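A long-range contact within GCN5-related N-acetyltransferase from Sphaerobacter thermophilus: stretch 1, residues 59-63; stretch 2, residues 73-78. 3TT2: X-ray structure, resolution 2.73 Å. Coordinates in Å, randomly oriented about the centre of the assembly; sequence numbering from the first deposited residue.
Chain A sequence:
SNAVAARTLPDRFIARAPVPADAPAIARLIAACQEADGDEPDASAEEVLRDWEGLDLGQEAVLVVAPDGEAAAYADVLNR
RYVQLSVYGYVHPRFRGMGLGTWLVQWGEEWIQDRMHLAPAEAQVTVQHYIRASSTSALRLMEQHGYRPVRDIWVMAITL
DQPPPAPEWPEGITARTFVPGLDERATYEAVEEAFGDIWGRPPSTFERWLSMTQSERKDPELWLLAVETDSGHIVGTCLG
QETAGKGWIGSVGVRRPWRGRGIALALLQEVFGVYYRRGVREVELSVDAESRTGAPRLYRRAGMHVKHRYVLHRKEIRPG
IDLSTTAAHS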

# COMPACT_ATOMS: atom_id res chain seq x y z
N GLN A 59 -18.89 5.06 9.05
CA GLN A 59 -18.32 6.33 8.60
C GLN A 59 -17.30 6.34 7.45
O GLN A 59 -17.24 7.30 6.68
CB GLN A 59 -17.79 7.11 9.81
CG GLN A 59 -18.80 7.22 10.98
CD GLN A 59 -20.21 7.68 10.56
OE1 GLN A 59 -20.40 8.28 9.50
NE2 GLN A 59 -21.20 7.38 11.40
N GLU A 60 -16.47 5.30 7.35
CA GLU A 60 -15.36 5.26 6.38
C GLU A 60 -15.55 4.55 5.01
O GLU A 60 -14.59 4.42 4.24
CB GLU A 60 -14.07 4.84 7.07
CG GLU A 60 -13.63 5.89 8.05
CD GLU A 60 -12.67 5.38 9.12
OE1 GLU A 60 -11.95 4.39 8.88
OE2 GLU A 60 -12.65 5.99 10.21
N ALA A 61 -16.75 4.05 4.72
CA ALA A 61 -16.97 3.40 3.43
C ALA A 61 -18.36 3.69 2.91
O ALA A 61 -19.27 4.02 3.68
CB ALA A 61 -16.74 1.91 3.55
N VAL A 62 -18.54 3.58 1.60
CA VAL A 62 -19.86 3.76 1.00
C VAL A 62 -20.16 2.67 -0.02
O VAL A 62 -19.25 2.18 -0.69
CB VAL A 62 -20.00 5.16 0.35
CG1 VAL A 62 -19.19 5.26 -0.92
CG2 VAL A 62 -21.46 5.49 0.06
N LEU A 63 -21.42 2.27 -0.11
CA LEU A 63 -21.86 1.28 -1.10
C LEU A 63 -23.04 1.81 -1.92
O LEU A 63 -24.08 2.15 -1.36
CB LEU A 63 -22.26 -0.01 -0.40
CG LEU A 63 -22.99 -1.06 -1.23
CD1 LEU A 63 -22.10 -1.46 -2.37
CD2 LEU A 63 -23.33 -2.26 -0.37
N ALA A 73 -21.34 0.30 -7.05
CA ALA A 73 -20.06 0.93 -6.79
C ALA A 73 -19.74 0.91 -5.30
O ALA A 73 -20.63 0.79 -4.46
CB ALA A 73 -20.04 2.36 -7.33
N TYR A 74 -18.45 1.01 -4.98
CA TYR A 74 -18.01 1.03 -3.59
C TYR A 74 -16.71 1.79 -3.43
O TYR A 74 -15.83 1.71 -4.29
CB TYR A 74 -17.85 -0.39 -3.09
CG TYR A 74 -16.99 -0.55 -1.85
CD1 TYR A 74 -15.64 -0.80 -1.95
CD2 TYR A 74 -17.56 -0.48 -0.57
CE1 TYR A 74 -14.85 -0.96 -0.82
CE2 TYR A 74 -16.78 -0.65 0.57
CZ TYR A 74 -15.43 -0.89 0.44
OH TYR A 74 -14.64 -1.06 1.57
N ALA A 75 -16.59 2.50 -2.31
CA ALA A 75 -15.32 3.13 -1.94
C ALA A 75 -15.07 3.12 -0.43
O ALA A 75 -16.01 3.14 0.38
CB ALA A 75 -15.26 4.54 -2.48
N ASP A 76 -13.80 3.04 -0.05
CA ASP A 76 -13.39 3.21 1.34
C ASP A 76 -12.22 4.21 1.44
O ASP A 76 -11.57 4.48 0.43
CB ASP A 76 -13.05 1.86 2.00
CG ASP A 76 -11.82 1.16 1.38
OD1 ASP A 76 -10.98 1.80 0.72
OD2 ASP A 76 -11.69 -0.08 1.58
N VAL A 77 -11.96 4.78 2.62
CA VAL A 77 -10.94 5.82 2.74
C VAL A 77 -9.89 5.48 3.77
O VAL A 77 -10.20 4.92 4.82
CB VAL A 77 -11.53 7.20 3.14
CG1 VAL A 77 -12.42 7.77 2.04
CG2 VAL A 77 -12.29 7.11 4.45
N LEU A 78 -8.64 5.82 3.46
CA LEU A 78 -7.60 5.90 4.48
C LEU A 78 -7.33 7.36 4.85
O LEU A 78 -7.22 8.21 3.98
CB LEU A 78 -6.32 5.22 4.00
CG LEU A 78 -6.38 3.72 4.21
CD1 LEU A 78 -5.24 3.00 3.50
CD2 LEU A 78 -6.35 3.45 5.69

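Two neighbouring strands, 61-63 and 73-78, run antiparallel (177° between their N-to-C directions, axes 4.7 Å apart at closest approach) and are joined chiefly by main-chain hydrogen bonds. V62 and A75 form the hydrogen-bonded pair at the centre: V62 N donates to A75 O (2.8 Å, 162° at the hydrogen), and A75 N donates back to V62 O (3.1 Å, 161°), so the amide and carbonyl of both residues are satisfied by each other. Two residues along, past the A61/D76 pair, V77 N donates to E60 O (3.1 Å), but the angle of 141° makes this bond more bent than the other two; it extends the ladder to the residue just before strand 61-63.

The same three carbonyls also receive CA-H...O contacts, as is usual where antiparallel strands lie close: D76 CA approaches E60 O at 3.4 Å, A61 CA approaches A75 O at 3.2 Å, and Y74 CA approaches V62 O at 3.4 Å. Each carbonyl therefore has an amide and a CA-H group near it. A61 with D76 and L63 with Y74 are the non-hydrogen-bonded pairs, in which neither residue's amide bonds to its partner.

Side chains alternate between the two faces of the sheet. A61, L63, Y74 and D76 share one face. The methyl of A61 packs against the Y74 ring, with A61 CB 3.9 Å from Y74 CE2, an apolar contact that suits alanine to this buried place; V62 O also lies near this ring, 3.2 Å from Y74 CD2. L63, with chi1 t and chi2 p, brings its end nearer the other strand, where L63 CD1 lies 3.4 Å from A73 O and 4.4 Å from Y74 CB. Y74, chi1 t, is buried, yet its hydroxyl is not left unpaired: Y74 OH donates to D76 OD2 (3.1 Å) within its own strand and is hydrogen-bonded elsewhere in the structure. D76, chi1 p, directs its end away from the first stretch, and its partly exposed position suits a carboxylate.

V62 and A75 occupy the other face, both buried and apolar, with V62 CG1 4.3 Å from A75 CB. Near the V77 end, E60 CB lies 3.9 Å from V77 CG2, so the aliphatic base of the glutamate packs on the valine while E60 OE1 is hydrogen-bonded elsewhere in the structure. Together the stretches bury 357 Å², both sides summed. Q59 and L78, both exposed, make no contact across the pair.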